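Local coordinates for uncharacterized protein ABO_0056 (Alcanivorax borkumensis, PDB 3H35), which is of unknown function but belongs to the abortive-infection alpha (DUF4393) family and may act in bacterial defence against phage, at residues Val119-Thr125 against Arg158-Ile164; Tyr89-Asn93 against Cys135-Phe141. All coordinates share one frame; numbering follows the deposited sequence.

Contact 1: Val119-Thr125 against Arg158-Ile164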
ATOM      1  N   VAL A 119       2.117 -10.303  -4.627  1.00 24.60           N
ATOM      2  CA  VAL A 119       3.463 -10.846  -4.753  1.00 24.84           C
ATOM      3  C   VAL A 119       4.254 -10.551  -3.467  1.00 25.69           C
ATOM      4  O   VAL A 119       3.852  -9.692  -2.663  1.00 25.90           O
ATOM      5  CB  VAL A 119       4.191 -10.226  -5.945  1.00 24.65           C
ATOM      6  CG1 VAL A 119       3.472 -10.556  -7.282  1.00 22.95           C
ATOM      7  CG2 VAL A 119       4.391  -8.692  -5.779  1.00 23.12           C
ATOM      8  N   ILE A 120       5.367 -11.239  -3.281  1.00 25.89           N
ATOM      9  CA  ILE A 120       6.262 -10.991  -2.153  1.00 27.17           C
ATOM     10  C   ILE A 120       7.681 -10.922  -2.663  1.00 27.76           C
ATOM     11  O   ILE A 120       7.942 -11.366  -3.785  1.00 28.29           O
ATOM     12  CB  ILE A 120       6.188 -12.064  -1.055  1.00 27.95           C
ATOM     13  CG1 ILE A 120       6.431 -13.460  -1.652  1.00 29.02           C
ATOM     14  CG2 ILE A 120       4.863 -11.966  -0.311  1.00 27.97           C
ATOM     15  CD1 ILE A 120       6.527 -14.566  -0.601  1.00 34.64           C
ATOM     16  N   ALA A 121       8.572 -10.347  -1.835  1.00 27.54           N
ATOM     17  CA  ALA A 121      10.003 -10.323  -2.079  1.00 28.30           C
ATOM     18  C   ALA A 121      10.684 -11.238  -1.077  1.00 29.05           C
ATOM     19  O   ALA A 121      10.349 -11.217   0.090  1.00 31.28           O
ATOM     20  CB  ALA A 121      10.559  -8.895  -1.962  1.00 27.36           C
ATOM     21  N   SER A 122      11.614 -12.069  -1.511  1.00 29.67           N
ATOM     22  CA  SER A 122      12.423 -12.842  -0.572  1.00 30.60           C
ATOM     23  C   SER A 122      13.858 -12.606  -0.939  1.00 31.74           C
ATOM     24  O   SER A 122      14.176 -11.789  -1.832  1.00 30.62           O
ATOM     25  CB  SER A 122      12.069 -14.333  -0.633  1.00 30.78           C
ATOM     26  OG  SER A 122      12.291 -14.871  -1.940  1.00 31.92           O
ATOM     27  N   ASP A 123      14.751 -13.298  -0.241  1.00 33.19           N
ATOM     28  CA  ASP A 123      16.183 -13.047  -0.414  1.00 34.16           C
ATOM     29  C   ASP A 123      16.722 -13.444  -1.762  1.00 33.43           C
ATOM     30  O   ASP A 123      16.141 -14.267  -2.482  1.00 32.16           O
ATOM     31  CB  ASP A 123      17.000 -13.827   0.619  1.00 35.73           C
ATOM     32  CG  ASP A 123      17.053 -13.142   1.952  1.00 41.28           C
ATOM     33  OD1 ASP A 123      16.350 -12.111   2.148  1.00 47.56           O
ATOM     34  OD2 ASP A 123      17.802 -13.651   2.813  1.00 48.92           O
ATOM     35  N   PHE A 124      17.891 -12.868  -2.017  1.00 32.56           N
ATOM     36  CA  PHE A 124      18.708 -13.131  -3.171  1.00 32.88           C
ATOM     37  C   PHE A 124      18.680 -14.596  -3.542  1.00 31.42           C
ATOM     38  O   PHE A 124      18.741 -15.435  -2.664  1.00 31.14           O
ATOM     39  CB  PHE A 124      20.144 -12.722  -2.784  1.00 33.20           C
ATOM     40  CG  PHE A 124      21.182 -13.134  -3.755  1.00 34.72           C
ATOM     41  CD1 PHE A 124      21.352 -12.439  -4.932  1.00 39.31           C
ATOM     42  CD2 PHE A 124      22.029 -14.189  -3.470  1.00 38.64           C
ATOM     43  CE1 PHE A 124      22.341 -12.800  -5.840  1.00 40.32           C
ATOM     44  CE2 PHE A 124      23.011 -14.563  -4.353  1.00 38.82           C
ATOM     45  CZ  PHE A 124      23.165 -13.873  -5.554  1.00 41.29           C
ATOM     46  N   THR A 125      18.582 -14.897  -4.836  1.00 30.78           N
ATOM     47  CA  THR A 125      18.739 -16.280  -5.323  1.00 30.14           C
ATOM     48  C   THR A 125      19.976 -16.383  -6.198  1.00 30.02           C
ATOM     49  O   THR A 125      20.064 -15.734  -7.239  1.00 29.05           O
ATOM     50  CB  THR A 125      17.490 -16.753  -6.104  1.00 30.02           C
ATOM     51  OG1 THR A 125      16.368 -16.656  -5.235  1.00 29.40           O
ATOM     52  CG2 THR A 125      17.655 -18.208  -6.589  1.00 29.09           C
ATOM     53  N   ARG A 158      19.179  -3.672  -3.268  1.00 28.60           N
ATOM     54  CA  ARG A 158      19.219  -4.990  -2.708  1.00 29.21           C
ATOM     55  C   ARG A 158      18.660  -5.977  -3.693  1.00 28.83           C
ATOM     56  O   ARG A 158      17.559  -5.783  -4.210  1.00 28.59           O
ATOM     57  CB  ARG A 158      18.431  -5.065  -1.409  1.00 29.34           C
ATOM     58  CG  ARG A 158      18.621  -6.380  -0.708  1.00 31.62           C
ATOM     59  CD  ARG A 158      18.026  -6.341   0.713  1.00 37.09           C
ATOM     60  NE  ARG A 158      18.359  -7.541   1.492  1.00 39.58           N
ATOM     61  CZ  ARG A 158      17.545  -8.586   1.683  1.00 42.77           C
ATOM     62  NH1 ARG A 158      17.949  -9.621   2.418  1.00 43.19           N
ATOM     63  NH2 ARG A 158      16.328  -8.610   1.162  1.00 42.49           N
ATOM     64  N   ARG A 159      19.430  -7.033  -3.938  1.00 28.32           N
ATOM     65  CA  ARG A 159      19.017  -8.112  -4.790  1.00 29.01           C
ATOM     66  C   ARG A 159      18.078  -9.046  -4.031  1.00 28.81           C
ATOM     67  O   ARG A 159      18.407  -9.591  -2.994  1.00 28.39           O
ATOM     68  CB  ARG A 159      20.209  -8.885  -5.326  1.00 29.05           C
ATOM     69  CG  ARG A 159      21.093  -8.093  -6.293  1.00 30.03           C
ATOM     70  CD  ARG A 159      22.368  -8.858  -6.546  1.00 32.72           C
ATOM     71  NE  ARG A 159      23.115  -8.336  -7.676  1.00 34.40           N
ATOM     72  CZ  ARG A 159      24.175  -8.930  -8.195  1.00 34.99           C
ATOM     73  NH1 ARG A 159      24.627 -10.078  -7.685  1.00 37.82           N
ATOM     74  NH2 ARG A 159      24.766  -8.396  -9.244  1.00 35.85           N
ATOM     75  N   GLU A 160      16.887  -9.211  -4.591  1.00 28.46           N
ATOM     76  CA  GLU A 160      15.854 -10.015  -3.983  1.00 28.24           C
ATOM     77  C   GLU A 160      15.218 -10.935  -5.051  1.00 27.56           C
ATOM     78  O   GLU A 160      15.636 -10.961  -6.218  1.00 27.20           O
ATOM     79  CB  GLU A 160      14.836  -9.083  -3.317  1.00 27.78           C
ATOM     80  CG  GLU A 160      15.457  -8.219  -2.190  1.00 29.09           C
ATOM     81  CD  GLU A 160      14.462  -7.314  -1.485  1.00 29.14           C
ATOM     82  OE1 GLU A 160      13.454  -6.893  -2.097  1.00 30.12           O
ATOM     83  OE2 GLU A 160      14.698  -7.017  -0.300  1.00 31.23           O
ATOM     84  N   THR A 161      14.231 -11.706  -4.623  1.00 26.75           N
ATOM     85  CA  THR A 161      13.544 -12.633  -5.480  1.00 26.30           C
ATOM     86  C   THR A 161      12.029 -12.391  -5.457  1.00 25.97           C
ATOM     87  O   THR A 161      11.426 -12.301  -4.386  1.00 25.85           O
ATOM     88  CB  THR A 161      13.859 -14.054  -5.032  1.00 27.30           C
ATOM     89  OG1 THR A 161      15.294 -14.219  -4.976  1.00 27.70           O
ATOM     90  CG2 THR A 161      13.231 -15.061  -6.004  1.00 25.09           C
ATOM     91  N   LEU A 162      11.428 -12.266  -6.634  1.00 25.17           N
ATOM     92  CA  LEU A 162       9.999 -11.976  -6.762  1.00 26.06           C
ATOM     93  C   LEU A 162       9.269 -13.277  -6.844  1.00 26.01           C
ATOM     94  O   LEU A 162       9.644 -14.123  -7.636  1.00 26.60           O
ATOM     95  CB  LEU A 162       9.733 -11.182  -8.043  1.00 26.42           C
ATOM     96  CG  LEU A 162       8.298 -10.808  -8.419  1.00 26.73           C
ATOM     97  CD1 LEU A 162       7.730  -9.803  -7.374  1.00 25.38           C
ATOM     98  CD2 LEU A 162       8.293 -10.228  -9.862  1.00 23.37           C
ATOM     99  N   ARG A 163       8.210 -13.424  -6.050  1.00 26.36           N
ATOM    100  CA  ARG A 163       7.317 -14.584  -6.108  1.00 26.48           C
ATOM    101  C   ARG A 163       5.876 -14.183  -5.875  1.00 25.58           C
ATOM    102  O   ARG A 163       5.632 -13.164  -5.282  1.00 24.71           O
ATOM    103  CB  ARG A 163       7.616 -15.563  -4.996  1.00 27.61           C
ATOM    104  CG  ARG A 163       9.004 -16.023  -4.941  1.00 31.54           C
ATOM    105  CD  ARG A 163       9.202 -16.708  -3.607  1.00 33.15           C
ATOM    106  NE  ARG A 163      10.624 -16.859  -3.460  1.00 35.50           N
ATOM    107  CZ  ARG A 163      11.334 -17.804  -4.046  1.00 34.32           C
ATOM    108  NH1 ARG A 163      10.747 -18.728  -4.785  1.00 35.43           N
ATOM    109  NH2 ARG A 163      12.631 -17.810  -3.875  1.00 35.21           N
ATOM    110  N   ILE A 164       4.949 -15.062  -6.254  1.00 25.01           N
ATOM    111  CA  ILE A 164       3.544 -14.918  -5.912  1.00 24.53           C
ATOM    112  C   ILE A 164       3.367 -15.057  -4.400  1.00 24.63           C
ATOM    113  O   ILE A 164       4.064 -15.837  -3.767  1.00 25.66           O
ATOM    114  CB  ILE A 164       2.657 -15.959  -6.673  1.00 24.24           C
ATOM    115  CG1 ILE A 164       1.191 -15.517  -6.652  1.00 25.87           C
ATOM    116  CG2 ILE A 164       2.763 -17.387  -6.057  1.00 21.19           C
ATOM    117  CD1 ILE A 164       0.381 -16.175  -7.751  1.00 23.51           C
TER
HETATM  118  O   HOH W   1      14.407 -16.440  -2.319  1.00 32.13           O
HETATM  119  O   HOH W   2      18.684 -10.601  -0.251  1.00 50.07           O
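Ser122 and Arg163 meet diagonally across two neighbouring strands, on the face that also carries Ile120 and Thr161: NE of Arg163 donates to OG of Ser122 at 3.0 Å, almost straight at 171° and in the guanidinium plane. The serine hydroxyl sits between its own N and carbonyl carbon (chi1 60°), which turns it to the arginine. A water bonded to OG of Ser122, O of Asp123 and NH2 of Arg163 closes this polar cluster. OG1 of Thr161 donates to O of Asp123 at 2.6 Å, from above the carbonyl plane, while OG1 of Thr125 lies 2.7 Å from OG1 of Thr161. NH1 of Arg158 reaches OD1 of Asp123 in a 3.0 Å salt bridge, from above the carboxylate plane, and NH2 of Arg158 grips OE2 of Glu160 at 2.7 Å; OE1 of Glu160 is bonded to Thr75 and bridged to Arg90. CB of Arg159 meets the edge of the Phe124 ring, 3.8 Å from CD1 of Phe124. Ile120 pairs with Arg163, and Ser122 with Thr161, through two backbone bonds each, putting all four side chains on one face. CB of Val119 packs on CD1 of Leu162, and both residues lean on helices 56-65 and 106-115. Strand 119-123 is one of the two outermost strands of the sheet within the chain, strand 156-164 pairs on its other side with strand 71-77, and Tyr132 of helix 129-137 covers the Phe124 end.

Contact 2: Tyr89-Asn93 against Cys135-Phe141. With EDO (1,2-ethanediol), chain D.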
ATOM      1  N   TYR A  89      11.373   1.553  -4.677  1.00 29.48           N
ATOM      2  CA  TYR A  89      11.304   1.321  -6.088  1.00 28.30           C
ATOM      3  C   TYR A  89      11.699  -0.111  -6.308  1.00 27.63           C
ATOM      4  O   TYR A  89      12.560  -0.622  -5.616  1.00 25.68           O
ATOM      5  CB  TYR A  89      12.302   2.229  -6.833  1.00 27.87           C
ATOM      6  CG  TYR A  89      12.214   2.213  -8.360  1.00 28.82           C
ATOM      7  CD1 TYR A  89      11.376   3.088  -9.019  1.00 27.94           C
ATOM      8  CD2 TYR A  89      13.038   1.381  -9.152  1.00 29.85           C
ATOM      9  CE1 TYR A  89      11.312   3.123 -10.379  1.00 28.10           C
ATOM     10  CE2 TYR A  89      12.953   1.412 -10.553  1.00 29.37           C
ATOM     11  CZ  TYR A  89      12.094   2.301 -11.127  1.00 29.64           C
ATOM     12  OH  TYR A  89      11.959   2.406 -12.494  1.00 39.17           O
ATOM     13  N   ARG A  90      11.053  -0.759  -7.255  1.00 27.32           N
ATOM     14  CA  ARG A  90      11.360  -2.136  -7.556  1.00 28.84           C
ATOM     15  C   ARG A  90      11.422  -2.346  -9.052  1.00 28.28           C
ATOM     16  O   ARG A  90      10.682  -1.712  -9.784  1.00 29.16           O
ATOM     17  CB  ARG A  90      10.381  -3.080  -6.902  1.00 29.15           C
ATOM     18  CG  ARG A  90      10.694  -3.265  -5.449  1.00 32.56           C
ATOM     19  CD  ARG A  90       9.798  -4.265  -4.736  1.00 34.88           C
ATOM     20  NE  ARG A  90      10.531  -4.859  -3.611  1.00 36.44           N
ATOM     21  CZ  ARG A  90      10.023  -5.137  -2.420  1.00 34.90           C
ATOM     22  NH1 ARG A  90       8.758  -4.844  -2.133  1.00 36.32           N
ATOM     23  NH2 ARG A  90      10.804  -5.683  -1.500  1.00 34.01           N
ATOM     24  N   TYR A  91      12.347  -3.211  -9.474  1.00 27.61           N
ATOM     25  CA  TYR A  91      12.619  -3.454 -10.876  1.00 28.19           C
ATOM     26  C   TYR A  91      12.853  -4.936 -11.097  1.00 27.50           C
ATOM     27  O   TYR A  91      13.372  -5.623 -10.246  1.00 27.28           O
ATOM     28  CB  TYR A  91      13.831  -2.618 -11.355  1.00 28.14           C
ATOM     29  CG  TYR A  91      14.052  -2.677 -12.846  1.00 28.53           C
ATOM     30  CD1 TYR A  91      13.418  -1.770 -13.705  1.00 28.48           C
ATOM     31  CD2 TYR A  91      14.850  -3.667 -13.405  1.00 30.55           C
ATOM     32  CE1 TYR A  91      13.600  -1.842 -15.088  1.00 28.64           C
ATOM     33  CE2 TYR A  91      15.033  -3.754 -14.785  1.00 32.91           C
ATOM     34  CZ  TYR A  91      14.404  -2.841 -15.619  1.00 31.92           C
ATOM     35  OH  TYR A  91      14.588  -2.945 -16.995  1.00 36.66           O
ATOM     36  N   SER A  92      12.461  -5.436 -12.251  1.00 27.34           N
ATOM     37  CA  SER A  92      12.697  -6.836 -12.557  1.00 27.46           C
ATOM     38  C   SER A  92      12.744  -6.964 -14.043  1.00 28.45           C
ATOM     39  O   SER A  92      12.240  -6.078 -14.740  1.00 29.71           O
ATOM     40  CB  SER A  92      11.576  -7.711 -12.001  1.00 27.64           C
ATOM     41  OG  SER A  92      11.769  -9.077 -12.342  1.00 26.00           O
ATOM     42  N   ASN A  93      13.349  -8.050 -14.530  1.00 28.72           N
ATOM     43  CA  ASN A  93      13.265  -8.413 -15.947  1.00 28.98           C
ATOM     44  C   ASN A  93      12.226  -9.500 -16.218  1.00 28.97           C
ATOM     45  O   ASN A  93      12.148  -9.997 -17.329  1.00 30.17           O
ATOM     46  CB  ASN A  93      14.659  -8.787 -16.528  1.00 28.94           C
ATOM     47  CG  ASN A  93      15.281  -9.982 -15.852  1.00 29.61           C
ATOM     48  OD1 ASN A  93      14.918 -10.337 -14.727  1.00 30.05           O
ATOM     49  ND2 ASN A  93      16.247 -10.613 -16.529  1.00 29.10           N
ATOM     50  N   CYS A 135      19.544  -6.732 -15.033  1.00 32.01           N
ATOM     51  CA  CYS A 135      18.701  -5.681 -14.494  1.00 32.23           C
ATOM     52  C   CYS A 135      19.510  -4.457 -14.063  1.00 32.33           C
ATOM     53  O   CYS A 135      19.096  -3.320 -14.290  1.00 30.85           O
ATOM     54  CB  CYS A 135      17.928  -6.180 -13.283  1.00 33.14           C
ATOM     55  SG  CYS A 135      16.615  -7.315 -13.698  1.00 33.88           S
ATOM     56  N   GLU A 136      20.626  -4.696 -13.387  1.00 32.00           N
ATOM     57  CA  GLU A 136      21.427  -3.592 -12.895  1.00 33.41           C
ATOM     58  C   GLU A 136      21.991  -2.768 -14.067  1.00 34.36           C
ATOM     59  O   GLU A 136      22.228  -1.563 -13.940  1.00 34.66           O
ATOM     60  CB  GLU A 136      22.536  -4.091 -11.971  1.00 33.57           C
ATOM     61  CG  GLU A 136      21.984  -4.462 -10.594  1.00 34.64           C
ATOM     62  CD  GLU A 136      22.846  -5.434  -9.807  1.00 36.60           C
ATOM     63  OE1 GLU A 136      23.808  -5.974 -10.370  1.00 37.81           O
ATOM     64  OE2 GLU A 136      22.544  -5.709  -8.620  1.00 36.25           O
ATOM     65  N   GLY A 137      22.144  -3.398 -15.223  1.00 34.41           N
ATOM     66  CA  GLY A 137      22.647  -2.689 -16.370  1.00 34.91           C
ATOM     67  C   GLY A 137      21.586  -1.891 -17.099  1.00 35.50           C
ATOM     68  O   GLY A 137      21.913  -1.083 -17.951  1.00 36.15           O
ATOM     69  N   ASP A 138      20.315  -2.109 -16.799  1.00 34.82           N
ATOM     70  CA  ASP A 138      19.292  -1.430 -17.536  1.00 35.00           C
ATOM     71  C   ASP A 138      19.330   0.096 -17.338  1.00 35.00           C
ATOM     72  O   ASP A 138      19.381   0.603 -16.216  1.00 34.71           O
ATOM     73  CB  ASP A 138      17.907  -1.939 -17.136  1.00 35.42           C
ATOM     74  CG  ASP A 138      16.813  -1.256 -17.917  1.00 35.98           C
ATOM     75  OD1 ASP A 138      16.580  -1.691 -19.065  1.00 42.12           O
ATOM     76  OD2 ASP A 138      16.201  -0.297 -17.411  1.00 33.80           O
ATOM     77  N   SER A 139      19.224   0.826 -18.436  1.00 34.04           N
ATOM     78  CA  SER A 139      19.350   2.277 -18.383  1.00 34.33           C
ATOM     79  C   SER A 139      18.183   2.975 -17.637  1.00 33.51           C
ATOM     80  O   SER A 139      18.403   3.986 -16.996  1.00 33.38           O
ATOM     81  CB  SER A 139      19.513   2.847 -19.795  1.00 33.95           C
ATOM     82  OG  SER A 139      18.337   2.573 -20.554  1.00 37.35           O
ATOM     83  N   ASP A 140      16.969   2.432 -17.719  1.00 33.34           N
ATOM     84  CA  ASP A 140      15.811   3.021 -17.047  1.00 33.65           C
ATOM     85  C   ASP A 140      15.918   2.850 -15.545  1.00 32.45           C
ATOM     86  O   ASP A 140      15.623   3.760 -14.800  1.00 32.43           O
ATOM     87  CB  ASP A 140      14.497   2.371 -17.488  1.00 34.43           C
ATOM     88  CG  ASP A 140      14.129   2.690 -18.921  1.00 38.20           C
ATOM     89  OD1 ASP A 140      14.266   3.854 -19.364  1.00 41.14           O
ATOM     90  OD2 ASP A 140      13.674   1.752 -19.606  1.00 48.05           O
ATOM     91  N   PHE A 141      16.279   1.655 -15.112  1.00 31.21           N
ATOM     92  CA  PHE A 141      16.536   1.425 -13.719  1.00 30.68           C
ATOM     93  C   PHE A 141      17.604   2.406 -13.204  1.00 30.57           C
ATOM     94  O   PHE A 141      17.445   3.029 -12.136  1.00 30.55           O
ATOM     95  CB  PHE A 141      17.015  -0.007 -13.523  1.00 31.05           C
ATOM     96  CG  PHE A 141      17.505  -0.263 -12.152  1.00 29.25           C
ATOM     97  CD1 PHE A 141      16.607  -0.414 -11.116  1.00 29.85           C
ATOM     98  CD2 PHE A 141      18.855  -0.306 -11.889  1.00 28.80           C
ATOM     99  CE1 PHE A 141      17.055  -0.590  -9.809  1.00 29.62           C
ATOM    100  CE2 PHE A 141      19.319  -0.489 -10.595  1.00 30.29           C
ATOM    101  CZ  PHE A 141      18.401  -0.621  -9.551  1.00 29.07           C
TER
HETATM  102  C1  EDO D 184       7.514  -1.299  -5.157  1.00 54.35           C
HETATM  103  O1  EDO D 184       7.517   0.130  -5.317  1.00 54.43           O
HETATM  104  C2  EDO D 184       6.792  -1.742  -3.903  1.00 51.78           C
HETATM  105  O2  EDO D 184       7.439  -2.904  -3.413  1.00 49.95           O
HETATM  106  O   HOH W   3      13.406  -0.862 -18.553  1.00 51.66           O
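Tyr91 carries the contact, laying its ring between Cys135, Asp138 and Phe141. The apolar part is a CH-pi contact: CB of Phe141 stands over the centre of the Tyr91 ring, 4.0 Å from the centroid and 10° off its normal. The two rings are inclined at 52°, and CD1 of Phe141 comes within 3.6 Å of CB of Tyr91. With CG anti to the backbone N (chi1 171°), the Phe141 ring runs back past CB of Tyr91, and its CD1 also meets CE2 of Tyr89 at 4.1 Å, at the edge of the Tyr89 ring.

Sulfur contacts form a second group. SG of Cys135 lies at the rim of the Tyr91 ring, 5.2 Å from its centroid, and also approaches the backbone N of Asn93 at 3.4 Å. The side-chain ND2 of Asn93 is bonded to Asp131.

Among polar groups, the Tyr91 OH stands over the flat of the Asp138 carboxylate, 2.9 Å from CG of Asp138, and is hydrogen-bonded to neither oxygen; a water links OH of Tyr91 with OD2 of Asp140. Asp138 spends its OD2 on the helix instead, taking N-H of Phe141 on the anti lone pair at 3.0 Å, with a weak bond from Asp140 N. On the reverse of the strand, Arg90 faces a bound 1,2-ethanediol, probably from the crystallisation liquor, and gives NH1 to its O2.

Here an edge strand packs its aromatics on the junction of helices 129-137 and 139-151, where Asp138 is a helix N-cap and the same helix start presents Phe141 to the sheet.

Contacts 1 and 2 have centres about 14 Å apart and belong to one antiparallel sheet, whose outermost strands within the chain are 119-123 of contact 1 and 87-91 of contact 2. Two salt bridges join them: NH2 of Arg159 to OE1 of Glu136 at 2.8 Å, and NH2 of Arg90 to OE1 of Glu160 at 3.0 Å. Arg90 also bridges to Glu86 of the second subunit, so the charge network extends to the subunit interface, and the ethanediol beside it is bonded to Asn111 as well. Along the chain the segments alternate: strand 119-123 leads into helix 129-137, and helix 139-151 returns to strand 156-164, interlocking the two contacts.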